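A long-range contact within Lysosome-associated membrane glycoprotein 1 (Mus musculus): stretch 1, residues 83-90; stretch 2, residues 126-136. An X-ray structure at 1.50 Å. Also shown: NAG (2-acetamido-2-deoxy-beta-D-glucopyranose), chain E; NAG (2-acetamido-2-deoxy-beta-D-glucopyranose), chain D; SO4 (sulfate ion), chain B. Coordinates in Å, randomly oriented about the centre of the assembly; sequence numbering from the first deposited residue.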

# COMPACT_ATOMS: atom_id res chain seq x y z
N PHE A 83 -1.36 -10.95 2.50
CA PHE A 83 -0.58 -10.29 1.48
C PHE A 83 -1.33 -9.10 0.93
O PHE A 83 -2.56 -9.02 1.02
CB PHE A 83 -0.22 -11.27 0.34
CG PHE A 83 -1.39 -12.07 -0.16
CD1 PHE A 83 -2.20 -11.60 -1.18
CD2 PHE A 83 -1.67 -13.31 0.39
CE1 PHE A 83 -3.27 -12.34 -1.63
CE2 PHE A 83 -2.74 -14.06 -0.06
CZ PHE A 83 -3.54 -13.57 -1.07
N LEU A 84 -0.58 -8.15 0.37
CA LEU A 84 -1.15 -7.09 -0.44
C LEU A 84 -1.65 -7.72 -1.73
O LEU A 84 -0.86 -8.32 -2.47
CB LEU A 84 -0.11 -6.02 -0.73
CG LEU A 84 -0.58 -4.86 -1.62
CD1 LEU A 84 -1.53 -3.95 -0.85
CD2 LEU A 84 0.60 -4.08 -2.15
N GLN A 85 -2.95 -7.63 -1.98
CA GLN A 85 -3.52 -8.24 -3.17
C GLN A 85 -4.01 -7.21 -4.18
O GLN A 85 -4.24 -7.54 -5.34
CB GLN A 85 -4.66 -9.20 -2.79
CG GLN A 85 -5.89 -8.57 -2.22
CD GLN A 85 -6.96 -9.59 -1.90
OE1 GLN A 85 -6.84 -10.77 -2.25
NE2 GLN A 85 -8.01 -9.14 -1.21
N GLY A 86 -4.16 -5.96 -3.76
CA GLY A 86 -4.69 -4.97 -4.67
C GLY A 86 -4.27 -3.55 -4.39
O GLY A 86 -4.00 -3.19 -3.25
N VAL A 87 -4.22 -2.75 -5.44
CA VAL A 87 -3.99 -1.31 -5.34
C VAL A 87 -5.01 -0.58 -6.21
O VAL A 87 -5.26 -0.97 -7.35
CB VAL A 87 -2.56 -0.94 -5.80
CG1 VAL A 87 -2.44 0.56 -6.11
CG2 VAL A 87 -1.55 -1.37 -4.75
N ARG A 88 -5.61 0.47 -5.65
CA ARG A 88 -6.48 1.37 -6.40
C ARG A 88 -5.96 2.79 -6.23
O ARG A 88 -5.69 3.22 -5.11
CB ARG A 88 -7.93 1.32 -5.90
CG ARG A 88 -8.60 -0.03 -5.98
CD ARG A 88 -10.13 0.13 -5.96
NE ARG A 88 -10.66 0.45 -4.63
CZ ARG A 88 -11.90 0.86 -4.42
NH1 ARG A 88 -12.74 1.02 -5.44
NH2 ARG A 88 -12.32 1.12 -3.18
N LEU A 89 -5.83 3.51 -7.34
CA LEU A 89 -5.40 4.90 -7.28
C LEU A 89 -6.33 5.80 -8.07
O LEU A 89 -6.58 5.57 -9.25
CB LEU A 89 -3.97 5.03 -7.82
CG LEU A 89 -3.42 6.45 -7.93
CD1 LEU A 89 -3.16 7.05 -6.55
CD2 LEU A 89 -2.16 6.47 -8.77
N ASN A 90 -6.87 6.82 -7.41
CA ASN A 90 -7.54 7.92 -8.09
C ASN A 90 -6.62 9.13 -8.04
O ASN A 90 -6.07 9.44 -6.99
CB ASN A 90 -8.87 8.29 -7.42
CG ASN A 90 -9.95 7.25 -7.63
OD1 ASN A 90 -9.82 6.34 -8.45
ND2 ASN A 90 -11.04 7.41 -6.89
C1 NAG E . -12.17 6.52 -6.95
C2 NAG E . -12.37 5.85 -5.59
C3 NAG E . -13.61 4.96 -5.62
C4 NAG E . -14.82 5.74 -6.12
C5 NAG E . -14.50 6.40 -7.46
C6 NAG E . -15.61 7.28 -7.96
C7 NAG E . -10.45 5.33 -4.15
C8 NAG E . -9.26 4.44 -3.94
N2 NAG E . -11.20 5.07 -5.22
O3 NAG E . -13.87 4.48 -4.31
O4 NAG E . -15.93 4.87 -6.28
O5 NAG E . -13.34 7.24 -7.31
O6 NAG E . -15.74 8.46 -7.18
O7 NAG E . -10.72 6.25 -3.37
C1 NAG D . -1.24 -6.71 -12.34
C2 NAG D . -0.96 -6.79 -13.83
C3 NAG D . -0.61 -8.22 -14.21
C4 NAG D . 0.54 -8.74 -13.34
C5 NAG D . 0.21 -8.53 -11.86
C6 NAG D . 1.35 -8.90 -10.95
C7 NAG D . -2.04 -5.21 -15.38
C8 NAG D . -3.28 -4.90 -16.16
N2 NAG D . -2.08 -6.32 -14.63
O3 NAG D . -0.26 -8.29 -15.58
O4 NAG D . 0.71 -10.13 -13.58
O5 NAG D . -0.10 -7.15 -11.61
O6 NAG D . 2.56 -8.26 -11.35
O7 NAG D . -1.06 -4.47 -15.42
S SO4 B . -16.15 1.80 -3.66
O1 SO4 B . -15.49 1.44 -2.40
O2 SO4 B . -17.04 0.72 -4.06
O3 SO4 B . -16.92 3.03 -3.48
O4 SO4 B . -15.14 2.01 -4.69
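Stretch 2, residues 126-136: HIFVSKMLSLN

No hydrogen bond joins these two stretches; the contact is made entirely by apolar side chains. Seven residues take part, and all are leucine, valine or isoleucine. They bury 265 Å² in total, counting both sides. All seven are buried in the assembly, and in each the CA-to-CB bond points toward the other stretch.

Stretch 1 is one continuous strand, running from Phe 83 to Asn 90 and beyond at both ends. Stretch 2 is a hairpin. Its first strand arrives through His 126, Ile 127 and Phe 128. The chain turns a corner at Val 129, makes a type I beta turn from Ser 130 to Leu 133, and returns as a strand from Leu 133 to Asn 136. Backbone bonds hold the two arms together. Ile 127 N donates to Leu 135 O at 2.9 Å, and Leu 135 N donates to Ile 127 O at 2.9 Å. Nearer the turn, Val 129 N and Ser 130 N both donate to Leu 133 O, each at 3.0 Å. Within the turn, Met 132 N donates to Ser 130 OG at 3.1 Å.

The return strand crosses strand 83-90 at 114°, with a closest approach of the axes of 9.8 Å. That spacing leaves room for side chains from both strands between the backbones. The closest CA pair is Val 87 CA and Val 129 CA, at 7.1 Å; further along the register, Leu 89 CA is 9.6 Å from Leu 133 CA.

Leu 84 meets both arms of the hairpin. Leu 84 CD2 lies 3.9 Å from Ile 127 CD1 and 4.3 Å from Leu 135 CD2. Val 87 touches Val 129 at the corner and Leu 135 on the return strand. Val 87 CG1 packs on Val 129 CG2 at 4.1 Å, and Val 87 CG2 on Leu 135 CD2 at 4.0 Å. Val 87 has the largest area covered by the other stretch, 64 Å². At the far end of the contact, Leu 89 CD2 lies 3.9 Å from Leu 133 CD2. Leu 84, Leu 89, Leu 133 and Leu 135 all have chi1 t and chi2 p.

The CA-to-CB bond of Arg 88 points away from stretch 2. Arg 88 NH1 donates to sulfate O4 at 2.7 Å. Asn 90 carries a glycan, with Asn 90 ND2 bonded to C1 of NAG (chain E) at 1.4 Å. The hairpin's polar side chains make no contact with stretch 1. Across the two arms, His 126 ND1 donates to Asn 136 OD1 at 2.7 Å.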

# COMPACT_ATOMS: atom_id res chain seq x y z
N HIS A 126 9.78 -2.21 -5.72
CA HIS A 126 8.96 -1.54 -6.71
C HIS A 126 7.88 -2.49 -7.19
O HIS A 126 8.12 -3.38 -8.00
CB HIS A 126 9.82 -1.06 -7.88
CG HIS A 126 10.97 -0.20 -7.47
ND1 HIS A 126 10.82 1.11 -7.08
CD2 HIS A 126 12.29 -0.47 -7.38
CE1 HIS A 126 12.00 1.62 -6.77
NE2 HIS A 126 12.91 0.68 -6.94
N ILE A 127 6.68 -2.32 -6.65
CA ILE A 127 5.57 -3.21 -6.98
C ILE A 127 4.86 -2.74 -8.24
O ILE A 127 4.30 -1.65 -8.27
CB ILE A 127 4.56 -3.30 -5.83
CG1 ILE A 127 5.24 -3.80 -4.56
CG2 ILE A 127 3.42 -4.23 -6.22
CD1 ILE A 127 4.33 -3.77 -3.33
N PHE A 128 4.92 -3.56 -9.28
CA PHE A 128 4.24 -3.27 -10.54
C PHE A 128 2.73 -3.23 -10.33
O PHE A 128 2.15 -4.18 -9.83
CB PHE A 128 4.63 -4.33 -11.58
CG PHE A 128 4.03 -4.12 -12.95
CD1 PHE A 128 2.72 -4.49 -13.23
CD2 PHE A 128 4.81 -3.63 -13.99
CE1 PHE A 128 2.19 -4.33 -14.50
CE2 PHE A 128 4.28 -3.47 -15.27
CZ PHE A 128 2.97 -3.82 -15.52
N VAL A 129 2.11 -2.12 -10.69
CA VAL A 129 0.65 -2.02 -10.66
C VAL A 129 0.12 -2.00 -12.09
O VAL A 129 -0.75 -2.78 -12.45
CB VAL A 129 0.17 -0.78 -9.87
CG1 VAL A 129 -1.34 -0.68 -9.91
CG2 VAL A 129 0.67 -0.85 -8.43
N SER A 130 0.67 -1.10 -12.92
CA SER A 130 0.44 -1.12 -14.36
C SER A 130 1.73 -0.77 -15.06
O SER A 130 2.72 -0.45 -14.40
CB SER A 130 -0.66 -0.15 -14.77
OG SER A 130 -0.18 1.19 -14.76
N LYS A 131 1.72 -0.81 -16.39
CA LYS A 131 2.88 -0.40 -17.19
C LYS A 131 3.36 0.98 -16.79
O LYS A 131 4.55 1.27 -16.85
CB LYS A 131 2.55 -0.39 -18.68
CG LYS A 131 2.43 -1.75 -19.30
CD LYS A 131 2.30 -1.62 -20.80
CE LYS A 131 2.00 -2.96 -21.43
NZ LYS A 131 1.85 -2.81 -22.90
N MET A 132 2.41 1.82 -16.38
CA MET A 132 2.68 3.23 -16.11
C MET A 132 2.78 3.56 -14.62
O MET A 132 3.10 4.69 -14.27
CB MET A 132 1.59 4.09 -16.75
CG MET A 132 1.53 3.97 -18.26
SD MET A 132 3.04 4.59 -19.05
CE MET A 132 3.67 3.09 -19.79
N LEU A 133 2.52 2.60 -13.75
CA LEU A 133 2.49 2.90 -12.31
C LEU A 133 3.13 1.82 -11.47
O LEU A 133 2.76 0.65 -11.56
CB LEU A 133 1.05 3.10 -11.84
CG LEU A 133 0.85 3.26 -10.33
CD1 LEU A 133 1.40 4.61 -9.84
CD2 LEU A 133 -0.63 3.14 -9.97
N SER A 134 4.09 2.20 -10.63
CA SER A 134 4.56 1.29 -9.60
C SER A 134 4.32 1.90 -8.23
O SER A 134 4.33 3.12 -8.06
CB SER A 134 6.03 0.93 -9.79
OG SER A 134 6.86 2.07 -9.69
N LEU A 135 4.07 1.03 -7.26
CA LEU A 135 4.01 1.43 -5.86
C LEU A 135 5.34 1.06 -5.23
O LEU A 135 5.66 -0.12 -5.09
CB LEU A 135 2.86 0.74 -5.14
CG LEU A 135 2.80 0.96 -3.62
CD1 LEU A 135 2.49 2.42 -3.29
CD2 LEU A 135 1.77 0.02 -2.99
N ASN A 136 6.12 2.07 -4.89
CA ASN A 136 7.42 1.86 -4.28
C ASN A 136 7.28 1.80 -2.77
O ASN A 136 6.93 2.78 -2.11
CB ASN A 136 8.39 2.95 -4.72
CG ASN A 136 8.61 2.93 -6.22
OD1 ASN A 136 8.29 1.95 -6.89
ND2 ASN A 136 9.18 4.01 -6.75